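Local coordinates for HTH hxlR-type domain-containing protein (Enterococcus faecalis, PDB 1Z7U) that probably binds DNA as a winged helix-turn-helix transcriptional regulator of the HxlR type, its precise function being unknown, at residues W23-L27 against L45-T49. Residues are numbered along the deposited sequence; the frame is centred on the assembly and turned at random.
Sequences WKLSL and LDGIT
The carbonyl oxygen Asp-46 O approaches the indole of Trp-23 at its edge, near the ring plane, and lies 3.3 Å from CH2. The approach is probably mildly favourable, since the rim of an aromatic six-membered ring is slightly positive. Most of the remaining contact is apolar. Ile-48 lies over one face of the indole. Its CD1 sits 3.7 Å from the centroid of the five-membered ring, 17° off the normal, in a CH-pi contact. CG1 and CB follow, with CG1 3.8 Å from CE2 of Trp-23. Ile-48 has CG1 anti to its backbone N (chi1 -159°), and CD1 extends the chain further, which carries the methyl back across the ring to CG of Trp-23. The two side chains therefore run past each other in opposite directions. Leu-45 meets the far end of the indole obliquely, with its CB 3.9 Å from CZ3 of Trp-23. Its two branches divide. CD2 reaches CB of Ser-26 at 3.7 Å, and CD1 turns to Leu-27, where the modelled spacing is doubtful. Leu-45 to Ile-48 form a type II turn, closed by a weak bond from Ile-48 N to Leu-45 O at 3.5 Å. Gly-47 takes the third position of this turn with positive phi, where a side chain would be jammed against the preceding carbonyl oxygen. Its backbone passes close to CZ2 of Trp-23. Helix 50-63 packs on the same residues, with Val-52 on Trp-23 and Leu-53 on Leu-27. The contact thus packs the start of helix 24-33 against the turn between helices 38-44 and 50-63. This three-helix arrangement, with the two-stranded wing that follows, is characteristic of the winged helix-turn-helix domain, in which helix 50-63 is probably the recognition helix.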
loop_
_atom_site.group_PDB
_atom_site.type_symbol
_atom_site.label_atom_id
_atom_site.label_comp_id
_atom_site.label_asym_id
_atom_site.label_seq_id
_atom_site.Cartn_x
_atom_site.Cartn_y
_atom_site.Cartn_z
ATOM N N TRP A 23 -6.410 4.786 -14.561
ATOM C CA TRP A 23 -5.417 4.322 -15.548
ATOM C C TRP A 23 -3.998 4.176 -15.022
ATOM O O TRP A 23 -3.199 3.458 -15.619
ATOM C CB TRP A 23 -5.407 5.187 -16.821
ATOM C CG TRP A 23 -6.688 5.120 -17.608
ATOM C CD1 TRP A 23 -7.638 6.101 -17.710
ATOM C CD2 TRP A 23 -7.164 4.018 -18.390
ATOM N NE1 TRP A 23 -8.682 5.672 -18.504
ATOM C CE2 TRP A 23 -8.418 4.397 -18.933
ATOM C CE3 TRP A 23 -6.660 2.738 -18.680
ATOM C CZ2 TRP A 23 -9.173 3.549 -19.764
ATOM C CZ3 TRP A 23 -7.414 1.888 -19.509
ATOM C CH2 TRP A 23 -8.655 2.307 -20.044
ATOM N N LYS A 24 -3.685 4.825 -13.902
ATOM C CA LYS A 24 -2.287 4.962 -13.475
ATOM C C LYS A 24 -1.658 3.635 -13.124
ATOM O O LYS A 24 -0.513 3.374 -13.491
ATOM C CB LYS A 24 -2.137 5.977 -12.339
ATOM C CG LYS A 24 -2.361 7.405 -12.793
ATOM C CD LYS A 24 -1.900 8.364 -11.743
ATOM C CE LYS A 24 -2.110 9.802 -12.185
ATOM N NZ LYS A 24 -1.596 10.698 -11.118
ATOM N N LEU A 25 -2.411 2.788 -12.427
ATOM C CA LEU A 25 -1.937 1.445 -12.100
ATOM C C LEU A 25 -1.697 0.620 -13.367
ATOM O O LEU A 25 -0.675 -0.045 -13.483
ATOM C CB LEU A 25 -2.900 0.733 -11.135
ATOM C CG LEU A 25 -2.398 -0.609 -10.567
ATOM C CD1 LEU A 25 -1.291 -0.381 -9.564
ATOM C CD2 LEU A 25 -3.533 -1.409 -9.941
ATOM N N SER A 26 -2.621 0.688 -14.324
ATOM C CA SER A 26 -2.427 0.024 -15.628
ATOM C C SER A 26 -1.203 0.549 -16.377
ATOM O O SER A 26 -0.444 -0.229 -16.941
ATOM C CB SER A 26 -3.663 0.168 -16.510
ATOM O OG SER A 26 -4.742 -0.556 -15.960
ATOM N N LEU A 27 -1.036 1.866 -16.382
ATOM C CA LEU A 27 0.133 2.517 -16.978
ATOM C C LEU A 27 1.437 2.001 -16.403
ATOM O O LEU A 27 2.365 1.677 -17.145
ATOM C CB LEU A 27 0.055 4.026 -16.770
ATOM C CG LEU A 27 -0.165 4.958 -17.965
ATOM C CD1 LEU A 27 -0.634 4.243 -19.204
ATOM C CD2 LEU A 27 -1.127 6.075 -17.603
ATOM N N LEU A 45 -3.893 -0.199 -23.769
ATOM C CA LEU A 45 -4.898 0.235 -22.814
ATOM C C LEU A 45 -6.189 0.572 -23.532
ATOM O O LEU A 45 -6.354 1.664 -24.070
ATOM C CB LEU A 45 -4.378 1.410 -21.976
ATOM C CG LEU A 45 -3.079 1.128 -21.208
ATOM C CD1 LEU A 45 -2.594 2.368 -20.519
ATOM C CD2 LEU A 45 -3.281 0.010 -20.200
ATOM N N ASP A 46 -7.102 -0.390 -23.530
ATOM C CA ASP A 46 -8.327 -0.311 -24.314
ATOM C C ASP A 46 -9.315 0.733 -23.794
ATOM O O ASP A 46 -9.813 0.638 -22.665
ATOM C CB ASP A 46 -9.001 -1.686 -24.387
ATOM C CG ASP A 46 -9.438 -2.041 -25.800
ATOM O OD1 ASP A 46 -10.660 -1.973 -26.094
ATOM O OD2 ASP A 46 -8.550 -2.374 -26.624
ATOM N N GLY A 47 -9.600 1.725 -24.632
ATOM C CA GLY A 47 -10.615 2.718 -24.312
ATOM C C GLY A 47 -10.084 3.995 -23.698
ATOM O O GLY A 47 -10.866 4.888 -23.358
ATOM N N ILE A 48 -8.765 4.076 -23.527
ATOM C CA ILE A 48 -8.118 5.311 -23.098
ATOM C C ILE A 48 -7.962 6.226 -24.308
ATOM O O ILE A 48 -7.590 5.779 -25.398
ATOM C CB ILE A 48 -6.730 5.070 -22.413
ATOM C CG1 ILE A 48 -6.343 6.277 -21.542
ATOM C CG2 ILE A 48 -5.650 4.755 -23.443
ATOM C CD1 ILE A 48 -5.136 6.055 -20.639
ATOM N N THR A 49 -8.265 7.499 -24.107
ATOM C CA THR A 49 -8.090 8.494 -25.144
ATOM C C THR A 49 -6.710 9.114 -24.976
ATOM O O THR A 49 -6.115 9.018 -23.900
ATOM C CB THR A 49 -9.194 9.571 -25.081
ATOM O OG1 THR A 49 -9.126 10.258 -23.827
ATOM C CG2 THR A 49 -10.590 8.941 -25.235
#